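Local coordinates for protein probable glutathione S-transferase (Bordetella bronchiseptica RB50, PDB 3H1N) that probably conjugates glutathione to electrophilic substrates, as a two-subunit enzyme of the glutathione S-transferase family, at residues B[111-115]-B[182-187]; B[171-175]-B[216-220]. One frame throughout, in Å; residues are numbered along the deposited sequence.

How the interactions relate
Both contacts lie in the all-helical C-terminal domain of the glutathione S-transferase fold, on the same side of the chain's centre, with their centres about 12 Å apart. Their segments alternate along the chain: 111-115 on helix 105-127, the loop piece 171-175, 182-187 at the start of helix 183-198, and 216-220 on helix 211-221. The first turn of helix 183-198 belongs to interaction 1, and the same helix touches helix 211-221 of interaction 2. The two contacts meet at D185, whose OD2 belongs to the capping box of interaction 1 while OD1 probably accepts a hydrogen bond from L175 N of interaction 2. One carboxylate couples the beginning of a core helix to the loop leading into it.

Interaction 1. Residues B[111-115]-B[182-187]; sequences VNQLQ and SYADLS
V111 packs down on the Y183 ring: its CG1 hangs over one face, 3.7 Å from the ring centroid, in a CH-pi contact, and stands 3.4 Å from CZ. That methyl lies anti to the backbone N (chi1 172°), and it also touches A184 CB at 3.8 Å. Beside this apolar core, Q115 bends at chi2 and brings NE2 to the ring edge, 3.5 Å from Y183 CD1, its amide turned 44° from the ring. NE2 also gives S187 OG a 2.6 Å hydrogen bond lying nearly in the amide plane. The same hydroxyl donates to Y183 O, which S187 N reaches from the opposite face. The two helical segments run nearly parallel, 17° apart, as part of the helical bundle of a glutathione S-transferase C-terminal domain. A capping box of S182 and D185 starts the second helix: D185 OD2 accepts from S182 N and OG, and that hydroxyl also takes a weak capping bond from A184 N. At the looser side one water bridges the polar groups, donating to N112 OD1 and accepting from Y183 OH at 2.6 Å. N112 ND2 bonds N89 OD1 of the second subunit, placing this water-bridged end beside the dimer interface.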
loop_
_atom_site.group_PDB
_atom_site.type_symbol
_atom_site.label_atom_id
_atom_site.label_comp_id
_atom_site.label_asym_id
_atom_site.label_seq_id
_atom_site.Cartn_x
_atom_site.Cartn_y
_atom_site.Cartn_z
ATOM N N VAL B 111 -8.842 9.373 4.350
ATOM C CA VAL B 111 -7.625 9.903 3.749
ATOM C C VAL B 111 -6.560 8.808 3.548
ATOM O O VAL B 111 -5.895 8.771 2.507
ATOM C CB VAL B 111 -7.087 11.154 4.518
ATOM C CG1 VAL B 111 -5.706 11.589 4.002
ATOM C CG2 VAL B 111 -8.068 12.301 4.351
ATOM N N ASN B 112 -6.414 7.932 4.539
ATOM C CA ASN B 112 -5.452 6.839 4.459
ATOM C C ASN B 112 -5.769 5.897 3.284
ATOM O O ASN B 112 -4.869 5.564 2.502
ATOM C CB ASN B 112 -5.380 6.057 5.786
ATOM C CG ASN B 112 -4.226 5.055 5.820
ATOM O OD1 ASN B 112 -3.100 5.378 5.449
ATOM N ND2 ASN B 112 -4.506 3.831 6.295
ATOM N N GLN B 113 -7.036 5.521 3.117
ATOM C CA GLN B 113 -7.360 4.649 1.992
ATOM C C GLN B 113 -7.226 5.343 0.645
ATOM O O GLN B 113 -6.806 4.718 -0.321
ATOM C CB GLN B 113 -8.707 3.938 2.139
ATOM C CG GLN B 113 -9.948 4.752 1.896
ATOM C CD GLN B 113 -11.199 3.883 1.982
ATOM O OE1 GLN B 113 -11.512 3.354 3.036
ATOM N NE2 GLN B 113 -11.902 3.729 0.867
ATOM N N LEU B 114 -7.563 6.626 0.584
ATOM C CA LEU B 114 -7.335 7.399 -0.634
ATOM C C LEU B 114 -5.847 7.401 -0.992
ATOM O O LEU B 114 -5.479 7.166 -2.150
ATOM C CB LEU B 114 -7.840 8.827 -0.476
ATOM C CG LEU B 114 -9.356 9.068 -0.590
ATOM C CD1 LEU B 114 -9.713 10.482 -0.106
ATOM C CD2 LEU B 114 -9.871 8.825 -2.035
ATOM N N GLN B 115 -4.996 7.658 0.004
ATOM C CA GLN B 115 -3.543 7.625 -0.208
ATOM C C GLN B 115 -3.041 6.259 -0.674
ATOM O O GLN B 115 -2.191 6.181 -1.564
ATOM C CB GLN B 115 -2.762 8.099 1.038
ATOM C CG GLN B 115 -1.226 8.188 0.824
ATOM C CD GLN B 115 -0.813 9.275 -0.172
ATOM O OE1 GLN B 115 0.087 9.062 -1.007
ATOM N NE2 GLN B 115 -1.443 10.436 -0.084
ATOM N N SER B 182 -6.010 18.116 2.256
ATOM C CA SER B 182 -5.361 17.084 3.059
ATOM C C SER B 182 -4.159 16.573 2.263
ATOM O O SER B 182 -3.996 16.925 1.090
ATOM C CB SER B 182 -6.325 15.925 3.321
ATOM O OG SER B 182 -6.496 15.153 2.137
ATOM N N TYR B 183 -3.318 15.728 2.868
ATOM C CA TYR B 183 -2.174 15.227 2.109
ATOM C C TYR B 183 -2.568 14.368 0.896
ATOM O O TYR B 183 -1.830 14.326 -0.086
ATOM C CB TYR B 183 -1.169 14.515 3.000
ATOM C CG TYR B 183 -1.658 13.260 3.672
ATOM C CD1 TYR B 183 -1.751 12.058 2.968
ATOM C CD2 TYR B 183 -1.952 13.251 5.035
ATOM C CE1 TYR B 183 -2.164 10.878 3.603
ATOM C CE2 TYR B 183 -2.357 12.078 5.678
ATOM C CZ TYR B 183 -2.469 10.899 4.956
ATOM O OH TYR B 183 -2.856 9.720 5.589
ATOM N N ALA B 184 -3.727 13.703 0.966
ATOM C CA ALA B 184 -4.244 12.935 -0.167
ATOM C C ALA B 184 -4.589 13.840 -1.371
ATOM O O ALA B 184 -4.419 13.432 -2.530
ATOM C CB ALA B 184 -5.443 12.105 0.250
ATOM N N ASP B 185 -5.055 15.056 -1.097
ATOM C CA ASP B 185 -5.274 16.035 -2.170
ATOM C C ASP B 185 -3.970 16.401 -2.881
ATOM O O ASP B 185 -3.943 16.516 -4.121
ATOM C CB ASP B 185 -5.980 17.302 -1.661
ATOM C CG ASP B 185 -7.335 17.012 -1.059
ATOM O OD1 ASP B 185 -8.304 16.820 -1.818
ATOM O OD2 ASP B 185 -7.435 16.996 0.185
ATOM N N LEU B 186 -2.892 16.593 -2.107
ATOM C CA LEU B 186 -1.578 16.888 -2.708
ATOM C C LEU B 186 -1.062 15.708 -3.525
ATOM O O LEU B 186 -0.538 15.873 -4.626
ATOM C CB LEU B 186 -0.550 17.262 -1.642
ATOM C CG LEU B 186 -0.886 18.390 -0.673
ATOM C CD1 LEU B 186 0.328 18.637 0.220
ATOM C CD2 LEU B 186 -1.302 19.687 -1.410
ATOM N N SER B 187 -1.230 14.513 -2.981
ATOM C CA SER B 187 -0.826 13.296 -3.669
ATOM C C SER B 187 -1.603 13.116 -4.973
ATOM O O SER B 187 -1.045 12.660 -5.981
ATOM C CB SER B 187 -1.047 12.099 -2.743
ATOM O OG SER B 187 -0.183 12.194 -1.610
HETATM O O HOH W 1 -1.788 7.679 4.431
#

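Interaction 2. Residues B[171-175]-B[216-220]; sequences PGGWL and LHARV
R219 lies flat on the indole of W174, its guanidinium plane 16° from the ring plane and the two centres 3.8 Å apart, a stacked cation-pi arrangement. NH1 sits over one face near the rim of the indole, and CD follows over the six-membered ring as a CH-pi contact. W174 NE1 and R219 NH1, though 3.1 Å apart, are both donors and meet only through this stacking. NH1 turns its N-H groups to the loop backbone: the 2.8 Å bond to G172 O is in the guanidinium plane and falls on a carbonyl lone pair, whereas the 3.1 Å bond to G173 O is weak. The chain of R219 runs extended from CG to NE, with CG anti to the backbone N (chi1 -162°), which carries the charged end from the helix across to the loop. L216 CD1 comes within 3.8 Å of W174 CE3 at a slant, and V220 CG2 meets W174 CZ3 at the ring edge. The two glycine carbonyls face the edge of the guanidinium, and both glycines have positive phi. Further out, L175 N bonds D185 OD1, the same carboxylate packs on W174 and L216, and L175 O accepts from W110 NE1. The loop after helix 142-167 is thus fastened to helix 211-221 on its way to helix 183-198, which packs on V220 through Y189.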
loop_
_atom_site.group_PDB
_atom_site.type_symbol
_atom_site.label_atom_id
_atom_site.label_comp_id
_atom_site.label_asym_id
_atom_site.label_seq_id
_atom_site.Cartn_x
_atom_site.Cartn_y
_atom_site.Cartn_z
ATOM N N PRO B 171 -19.397 18.783 -1.326
ATOM C CA PRO B 171 -19.126 20.222 -1.368
ATOM C C PRO B 171 -17.719 20.549 -0.861
ATOM O O PRO B 171 -17.154 19.795 -0.061
ATOM C CB PRO B 171 -20.189 20.818 -0.434
ATOM C CG PRO B 171 -20.630 19.704 0.433
ATOM C CD PRO B 171 -20.480 18.446 -0.377
ATOM N N GLY B 172 -17.144 21.638 -1.357
ATOM C CA GLY B 172 -15.898 22.144 -0.796
ATOM C C GLY B 172 -14.665 22.047 -1.672
ATOM O O GLY B 172 -13.637 22.654 -1.354
ATOM N N GLY B 173 -14.753 21.258 -2.746
ATOM C CA GLY B 173 -13.684 21.162 -3.731
ATOM C C GLY B 173 -12.439 20.393 -3.301
ATOM O O GLY B 173 -11.374 20.562 -3.910
ATOM N N TRP B 174 -12.568 19.549 -2.273
ATOM C CA TRP B 174 -11.478 18.686 -1.813
ATOM C C TRP B 174 -11.950 17.233 -1.636
ATOM O O TRP B 174 -13.136 16.921 -1.785
ATOM C CB TRP B 174 -10.881 19.186 -0.491
ATOM C CG TRP B 174 -10.288 20.571 -0.510
ATOM C CD1 TRP B 174 -10.753 21.670 0.156
ATOM C CD2 TRP B 174 -9.115 21.001 -1.222
ATOM N NE1 TRP B 174 -9.943 22.762 -0.096
ATOM C CE2 TRP B 174 -8.936 22.378 -0.944
ATOM C CE3 TRP B 174 -8.205 20.359 -2.075
ATOM C CZ2 TRP B 174 -7.876 23.121 -1.479
ATOM C CZ3 TRP B 174 -7.151 21.103 -2.617
ATOM C CH2 TRP B 174 -6.999 22.470 -2.316
ATOM N N LEU B 175 -11.012 16.355 -1.301
ATOM C CA LEU B 175 -11.312 14.940 -1.100
ATOM C C LEU B 175 -12.047 14.659 0.212
ATOM O O LEU B 175 -12.681 13.604 0.366
ATOM C CB LEU B 175 -10.022 14.114 -1.164
ATOM C CG LEU B 175 -9.422 13.893 -2.563
ATOM C CD1 LEU B 175 -7.976 13.372 -2.436
ATOM C CD2 LEU B 175 -10.264 12.939 -3.396
ATOM N N LEU B 216 -9.390 19.898 -9.069
ATOM C CA LEU B 216 -8.557 19.645 -7.893
ATOM C C LEU B 216 -7.084 19.826 -8.228
ATOM O O LEU B 216 -6.352 20.499 -7.497
ATOM C CB LEU B 216 -8.805 18.250 -7.324
ATOM C CG LEU B 216 -7.917 18.065 -6.081
ATOM C CD1 LEU B 216 -8.710 17.793 -4.841
ATOM C CD2 LEU B 216 -6.796 17.056 -6.292
ATOM N N HIS B 217 -6.669 19.238 -9.351
ATOM C CA HIS B 217 -5.295 19.315 -9.819
ATOM C C HIS B 217 -4.845 20.773 -9.963
ATOM O O HIS B 217 -3.773 21.153 -9.465
ATOM C CB HIS B 217 -5.152 18.554 -11.146
ATOM C CG HIS B 217 -3.831 18.751 -11.814
ATOM N ND1 HIS B 217 -3.654 19.631 -12.862
ATOM C CD2 HIS B 217 -2.616 18.214 -11.562
ATOM C CE1 HIS B 217 -2.388 19.608 -13.240
ATOM N NE2 HIS B 217 -1.738 18.760 -12.464
ATOM N N ALA B 218 -5.681 21.578 -10.614
ATOM C CA ALA B 218 -5.389 22.993 -10.828
ATOM C C ALA B 218 -5.368 23.772 -9.510
ATOM O O ALA B 218 -4.585 24.701 -9.353
ATOM C CB ALA B 218 -6.384 23.606 -11.790
ATOM N N ARG B 219 -6.239 23.388 -8.579
ATOM C CA ARG B 219 -6.363 24.073 -7.302
ATOM C C ARG B 219 -5.072 23.905 -6.486
ATOM O O ARG B 219 -4.537 24.872 -5.941
ATOM C CB ARG B 219 -7.576 23.528 -6.538
ATOM C CG ARG B 219 -8.059 24.428 -5.417
ATOM C CD ARG B 219 -9.306 23.887 -4.702
ATOM N NE ARG B 219 -9.711 24.816 -3.640
ATOM C CZ ARG B 219 -10.679 24.592 -2.754
ATOM N NH1 ARG B 219 -11.358 23.451 -2.777
ATOM N NH2 ARG B 219 -10.950 25.503 -1.822
ATOM N N VAL B 220 -4.573 22.673 -6.417
ATOM C CA VAL B 220 -3.334 22.397 -5.695
ATOM C C VAL B 220 -2.144 23.093 -6.332
ATOM O O VAL B 220 -1.282 23.631 -5.633
ATOM C CB VAL B 220 -3.044 20.890 -5.616
ATOM C CG1 VAL B 220 -1.677 20.640 -4.934
ATOM C CG2 VAL B 220 -4.149 20.189 -4.859
#